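TRNA (adenine(58)-N(1))-methyltransferase TrmI (Thermus thermophilus, PDB 2PWY) methylates N1 of adenosine 58 in tRNA using S-adenosyl-L-methionine and is required for growth at extreme temperatures. Local coordinates at residues Pro190-Ile201 against His245-Lys256. Residues are numbered along the deposited sequence; the frame is centred on the assembly and turned at random.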
loop_
_atom_site.group_PDB
_atom_site.type_symbol
_atom_site.label_atom_id
_atom_site.label_comp_id
_atom_site.label_asym_id
_atom_site.label_seq_id
_atom_site.Cartn_x
_atom_site.Cartn_y
_atom_site.Cartn_z
ATOM N N PRO A 190 -31.956 0.999 13.659
ATOM C CA PRO A 190 -31.058 0.254 14.533
ATOM C C PRO A 190 -30.287 -0.844 13.792
ATOM O O PRO A 190 -30.857 -1.572 12.968
ATOM C CB PRO A 190 -32.012 -0.355 15.569
ATOM C CG PRO A 190 -33.094 0.700 15.697
ATOM C CD PRO A 190 -33.291 1.190 14.268
ATOM N N ASP A 191 -28.994 -0.941 14.098
ATOM C CA ASP A 191 -28.099 -1.988 13.597
ATOM C C ASP A 191 -27.650 -1.737 12.148
ATOM O O ASP A 191 -26.882 -2.515 11.599
ATOM C CB ASP A 191 -28.729 -3.385 13.748
ATOM C CG ASP A 191 -27.703 -4.436 14.108
ATOM O OD1 ASP A 191 -26.776 -4.111 14.882
ATOM O OD2 ASP A 191 -27.805 -5.573 13.610
ATOM N N ARG A 192 -28.112 -0.634 11.557
ATOM C CA ARG A 192 -27.680 -0.236 10.217
ATOM C C ARG A 192 -26.551 0.802 10.298
ATOM O O ARG A 192 -26.125 1.164 11.396
ATOM C CB ARG A 192 -28.868 0.214 9.364
ATOM C CG ARG A 192 -29.920 -0.899 9.198
ATOM C CD ARG A 192 -29.367 -2.071 8.367
ATOM N NE ARG A 192 -29.093 -1.659 6.987
ATOM C CZ ARG A 192 -28.460 -2.390 6.071
ATOM N NH1 ARG A 192 -27.998 -3.600 6.357
ATOM N NH2 ARG A 192 -28.288 -1.893 4.849
ATOM N N PHE A 193 -26.030 1.240 9.150
ATOM C CA PHE A 193 -24.743 1.943 9.153
ATOM C C PHE A 193 -24.799 3.378 8.680
ATOM O O PHE A 193 -25.601 3.723 7.816
ATOM C CB PHE A 193 -23.710 1.192 8.301
ATOM C CG PHE A 193 -23.420 -0.184 8.804
ATOM C CD1 PHE A 193 -22.423 -0.393 9.756
ATOM C CD2 PHE A 193 -24.182 -1.266 8.365
ATOM C CE1 PHE A 193 -22.171 -1.672 10.234
ATOM C CE2 PHE A 193 -23.942 -2.533 8.834
ATOM C CZ PHE A 193 -22.930 -2.739 9.777
ATOM N N LEU A 194 -23.941 4.194 9.289
ATOM C CA LEU A 194 -23.555 5.505 8.754
ATOM C C LEU A 194 -22.119 5.358 8.272
ATOM O O LEU A 194 -21.287 4.768 8.971
ATOM C CB LEU A 194 -23.634 6.590 9.837
ATOM C CG LEU A 194 -23.192 8.029 9.489
ATOM C CD1 LEU A 194 -23.926 9.039 10.377
ATOM C CD2 LEU A 194 -21.650 8.261 9.600
ATOM N N VAL A 195 -21.828 5.872 7.076
ATOM C CA VAL A 195 -20.455 5.848 6.560
ATOM C C VAL A 195 -20.086 7.245 6.095
ATOM O O VAL A 195 -20.795 7.837 5.260
ATOM C CB VAL A 195 -20.248 4.836 5.398
ATOM C CG1 VAL A 195 -18.775 4.883 4.947
ATOM C CG2 VAL A 195 -20.634 3.409 5.836
ATOM N N ALA A 196 -19.004 7.775 6.667
ATOM C CA ALA A 196 -18.512 9.115 6.352
ATOM C C ALA A 196 -17.178 9.072 5.626
ATOM O O ALA A 196 -16.307 8.264 5.947
ATOM C CB ALA A 196 -18.374 9.961 7.608
ATOM N N TYR A 197 -17.036 9.990 4.671
ATOM C CA TYR A 197 -15.837 10.153 3.845
ATOM C C TYR A 197 -15.104 11.401 4.342
ATOM O O TYR A 197 -15.679 12.485 4.384
ATOM C CB TYR A 197 -16.329 10.307 2.408
ATOM C CG TYR A 197 -15.346 10.576 1.288
ATOM C CD1 TYR A 197 -14.762 9.522 0.574
ATOM C CD2 TYR A 197 -15.096 11.878 0.856
ATOM C CE1 TYR A 197 -13.910 9.771 -0.517
ATOM C CE2 TYR A 197 -14.240 12.136 -0.234
ATOM C CZ TYR A 197 -13.667 11.083 -0.912
ATOM O OH TYR A 197 -12.841 11.330 -1.987
ATOM N N LEU A 198 -13.850 11.238 4.760
ATOM C CA LEU A 198 -13.098 12.340 5.369
ATOM C C LEU A 198 -11.626 12.329 4.940
ATOM O O LEU A 198 -10.938 11.317 5.124
ATOM C CB LEU A 198 -13.155 12.224 6.887
ATOM C CG LEU A 198 -14.483 12.560 7.559
ATOM C CD1 LEU A 198 -14.447 12.123 9.037
ATOM C CD2 LEU A 198 -14.826 14.056 7.415
ATOM N N PRO A 199 -11.143 13.443 4.365
ATOM C CA PRO A 199 -9.756 13.443 3.882
ATOM C C PRO A 199 -8.674 13.325 4.967
ATOM O O PRO A 199 -7.637 12.680 4.725
ATOM C CB PRO A 199 -9.622 14.789 3.154
ATOM C CG PRO A 199 -11.027 15.271 2.944
ATOM C CD PRO A 199 -11.827 14.721 4.085
ATOM N N ASN A 200 -8.897 13.941 6.124
ATOM C CA ASN A 200 -7.849 14.094 7.138
ATOM C C ASN A 200 -8.051 13.162 8.318
ATOM O O ASN A 200 -9.177 12.996 8.813
ATOM C CB ASN A 200 -7.796 15.544 7.651
ATOM C CG ASN A 200 -7.305 16.511 6.595
ATOM O OD1 ASN A 200 -6.115 16.563 6.297
ATOM N ND2 ASN A 200 -8.220 17.283 6.022
ATOM N N ILE A 201 -6.959 12.573 8.794
ATOM C CA ILE A 201 -7.051 11.722 9.980
ATOM C C ILE A 201 -7.519 12.508 11.220
ATOM O O ILE A 201 -8.141 11.941 12.121
ATOM C CB ILE A 201 -5.723 10.969 10.253
ATOM C CG1 ILE A 201 -5.971 9.713 11.116
ATOM C CG2 ILE A 201 -4.687 11.894 10.895
ATOM C CD1 ILE A 201 -6.918 8.668 10.486
ATOM N N HIS A 245 -3.897 8.968 -1.951
ATOM C CA HIS A 245 -4.907 9.121 -0.913
ATOM C C HIS A 245 -6.014 9.996 -1.453
ATOM O O HIS A 245 -5.756 10.911 -2.238
ATOM C CB HIS A 245 -4.290 9.776 0.325
ATOM C CG HIS A 245 -5.270 10.024 1.427
ATOM N ND1 HIS A 245 -5.800 9.010 2.195
ATOM C CD2 HIS A 245 -5.815 11.173 1.891
ATOM C CE1 HIS A 245 -6.632 9.524 3.084
ATOM N NE2 HIS A 245 -6.657 10.834 2.921
ATOM N N THR A 246 -7.240 9.688 -1.052
ATOM C CA THR A 246 -8.365 10.583 -1.293
ATOM C C THR A 246 -8.986 10.934 0.057
ATOM O O THR A 246 -8.961 12.103 0.483
ATOM C CB THR A 246 -9.398 9.950 -2.254
ATOM O OG1 THR A 246 -9.773 8.645 -1.775
ATOM C CG2 THR A 246 -8.789 9.814 -3.651
ATOM N N ALA A 247 -9.529 9.915 0.732
ATOM C CA ALA A 247 -10.121 10.078 2.048
ATOM C C ALA A 247 -10.177 8.766 2.819
ATOM O O ALA A 247 -10.054 7.687 2.238
ATOM C CB ALA A 247 -11.539 10.673 1.933
ATOM N N PHE A 248 -10.357 8.889 4.131
ATOM C CA PHE A 248 -10.690 7.774 4.986
ATOM C C PHE A 248 -12.188 7.551 4.976
ATOM O O PHE A 248 -12.949 8.506 4.831
ATOM C CB PHE A 248 -10.245 8.085 6.414
ATOM C CG PHE A 248 -8.779 8.334 6.525
ATOM C CD1 PHE A 248 -7.911 7.267 6.686
ATOM C CD2 PHE A 248 -8.263 9.624 6.429
ATOM C CE1 PHE A 248 -6.530 7.473 6.760
ATOM C CE2 PHE A 248 -6.879 9.846 6.525
ATOM C CZ PHE A 248 -6.022 8.773 6.675
ATOM N N LEU A 249 -12.593 6.295 5.145
ATOM C CA LEU A 249 -14.003 5.955 5.340
ATOM C C LEU A 249 -14.204 5.523 6.783
ATOM O O LEU A 249 -13.454 4.685 7.307
ATOM C CB LEU A 249 -14.438 4.827 4.391
ATOM C CG LEU A 249 -14.231 5.034 2.886
ATOM C CD1 LEU A 249 -14.834 3.878 2.112
ATOM C CD2 LEU A 249 -14.845 6.336 2.449
ATOM N N VAL A 250 -15.212 6.097 7.426
ATOM C CA VAL A 250 -15.531 5.808 8.822
ATOM C C VAL A 250 -16.953 5.231 8.880
ATOM O O VAL A 250 -17.910 5.905 8.471
ATOM C CB VAL A 250 -15.458 7.085 9.699
ATOM C CG1 VAL A 250 -15.813 6.744 11.139
ATOM C CG2 VAL A 250 -14.059 7.739 9.622
ATOM N N ALA A 251 -17.075 3.994 9.369
ATOM C CA ALA A 251 -18.369 3.313 9.458
ATOM C C ALA A 251 -18.794 3.223 10.919
ATOM O O ALA A 251 -18.032 2.762 11.776
ATOM C CB ALA A 251 -18.307 1.902 8.847
ATOM N N LEU A 252 -20.015 3.664 11.191
ATOM C CA LEU A 252 -20.615 3.564 12.521
ATOM C C LEU A 252 -21.851 2.696 12.422
ATOM O O LEU A 252 -22.578 2.785 11.429
ATOM C CB LEU A 252 -21.039 4.962 13.015
ATOM C CG LEU A 252 -19.994 6.088 12.960
ATOM C CD1 LEU A 252 -20.655 7.420 13.339
ATOM C CD2 LEU A 252 -18.857 5.782 13.885
ATOM N N ARG A 253 -22.106 1.874 13.444
ATOM C CA ARG A 253 -23.350 1.102 13.485
ATOM C C ARG A 253 -24.293 1.711 14.504
ATOM O O ARG A 253 -23.885 1.978 15.642
ATOM C CB ARG A 253 -23.083 -0.364 13.829
ATOM C CG ARG A 253 -24.280 -1.282 13.614
ATOM C CD ARG A 253 -24.064 -2.640 14.265
ATOM N NE ARG A 253 -23.089 -3.511 13.600
ATOM C CZ ARG A 253 -23.382 -4.430 12.682
ATOM N NH1 ARG A 253 -24.620 -4.582 12.237
ATOM N NH2 ARG A 253 -22.410 -5.180 12.176
ATOM N N ARG A 254 -25.544 1.923 14.091
ATOM C CA ARG A 254 -26.609 2.463 14.945
ATOM C C ARG A 254 -26.930 1.479 16.064
ATOM O O ARG A 254 -27.128 0.289 15.814
ATOM C CB ARG A 254 -27.869 2.724 14.101
ATOM C CG ARG A 254 -29.101 3.301 14.847
ATOM C CD ARG A 254 -28.776 4.643 15.483
ATOM N NE ARG A 254 -29.923 5.379 16.046
ATOM C CZ ARG A 254 -30.535 5.112 17.205
ATOM N NH1 ARG A 254 -30.202 4.061 17.941
ATOM N NH2 ARG A 254 -31.518 5.899 17.630
ATOM N N TRP A 255 -26.974 1.983 17.292
ATOM C CA TRP A 255 -27.346 1.179 18.456
ATOM C C TRP A 255 -28.711 0.536 18.301
ATOM O O TRP A 255 -29.588 1.087 17.624
ATOM C CB TRP A 255 -27.381 2.073 19.692
ATOM C CG TRP A 255 -26.049 2.359 20.308
ATOM C CD1 TRP A 255 -24.805 2.047 19.808
ATOM C CD2 TRP A 255 -25.823 3.056 21.538
ATOM N NE1 TRP A 255 -23.827 2.499 20.667
ATOM C CE2 TRP A 255 -24.428 3.124 21.730
ATOM C CE3 TRP A 255 -26.669 3.637 22.494
ATOM C CZ2 TRP A 255 -23.858 3.738 22.854
ATOM C CZ3 TRP A 255 -26.097 4.253 23.606
ATOM C CH2 TRP A 255 -24.710 4.296 23.771
ATOM N N LYS A 256 -28.872 -0.629 18.940
ATOM C CA LYS A 256 -30.173 -1.247 19.191
ATOM C C LYS A 256 -31.197 -0.192 19.588
ATOM O O LYS A 256 -30.898 0.723 20.377
ATOM C CB LYS A 256 -30.049 -2.279 20.326
ATOM C CG LYS A 256 -31.313 -3.077 20.612
ATOM C CD LYS A 256 -31.126 -3.976 21.849
ATOM C CE LYS A 256 -32.283 -4.951 22.016
ATOM N NZ LYS A 256 -33.561 -4.227 22.151
HETATM O O HOH W 1 -26.337 -2.249 16.930
#
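Strand 248-254 runs antiparallel to 192-198, the last of the parallel strands, where the class I methyltransferase sheet turns from parallel to antiparallel. Bridges run from Phe-193 opposite Arg-253 to Leu-198 opposite Phe-248, where Phe-248 N donates a hydrogen bond to Leu-198 O (2.7 Å). Beyond the last bridge, His-245 NE2 donates to Pro-199 O (2.8 Å), in the ring plane and on a carbonyl lone pair. Ala-247 CB makes a CH-pi contact over the centre of the Tyr-197 ring, 3.5 Å from its centroid; with CG anti to the backbone N (chi1 177°), this ring reaches past Leu-249 CD2 at its edge. Phe-248 is sandwiched between Ile-201 CD1 and His-245 CE1 on opposite faces. At the other end, Arg-253 bends at chi3 (-72°); its guanidinium takes Phe-193 CZ over one face, 3.4 Å from Arg-253 CZ, the planes 58° apart and not stacked, while NH1 salt-bridges Asp-191 OD1 at 3.4 Å. In a neighbouring subunit, His-62 hydrogen-bonds Asp-191 and Glu-68 salt-bridges Arg-253. A leucine in place of Arg-253 would probably leave Asp-191 and that Glu-68 without their cationic mate. Strand 167-173 flanks 192-198, strand 216-232 flanks 248-254, and helix 82-91 packs on Leu-249 and Tyr-197; Tyr-197 also touches Asp-173, an S-adenosyl-L-methionine-binding residue.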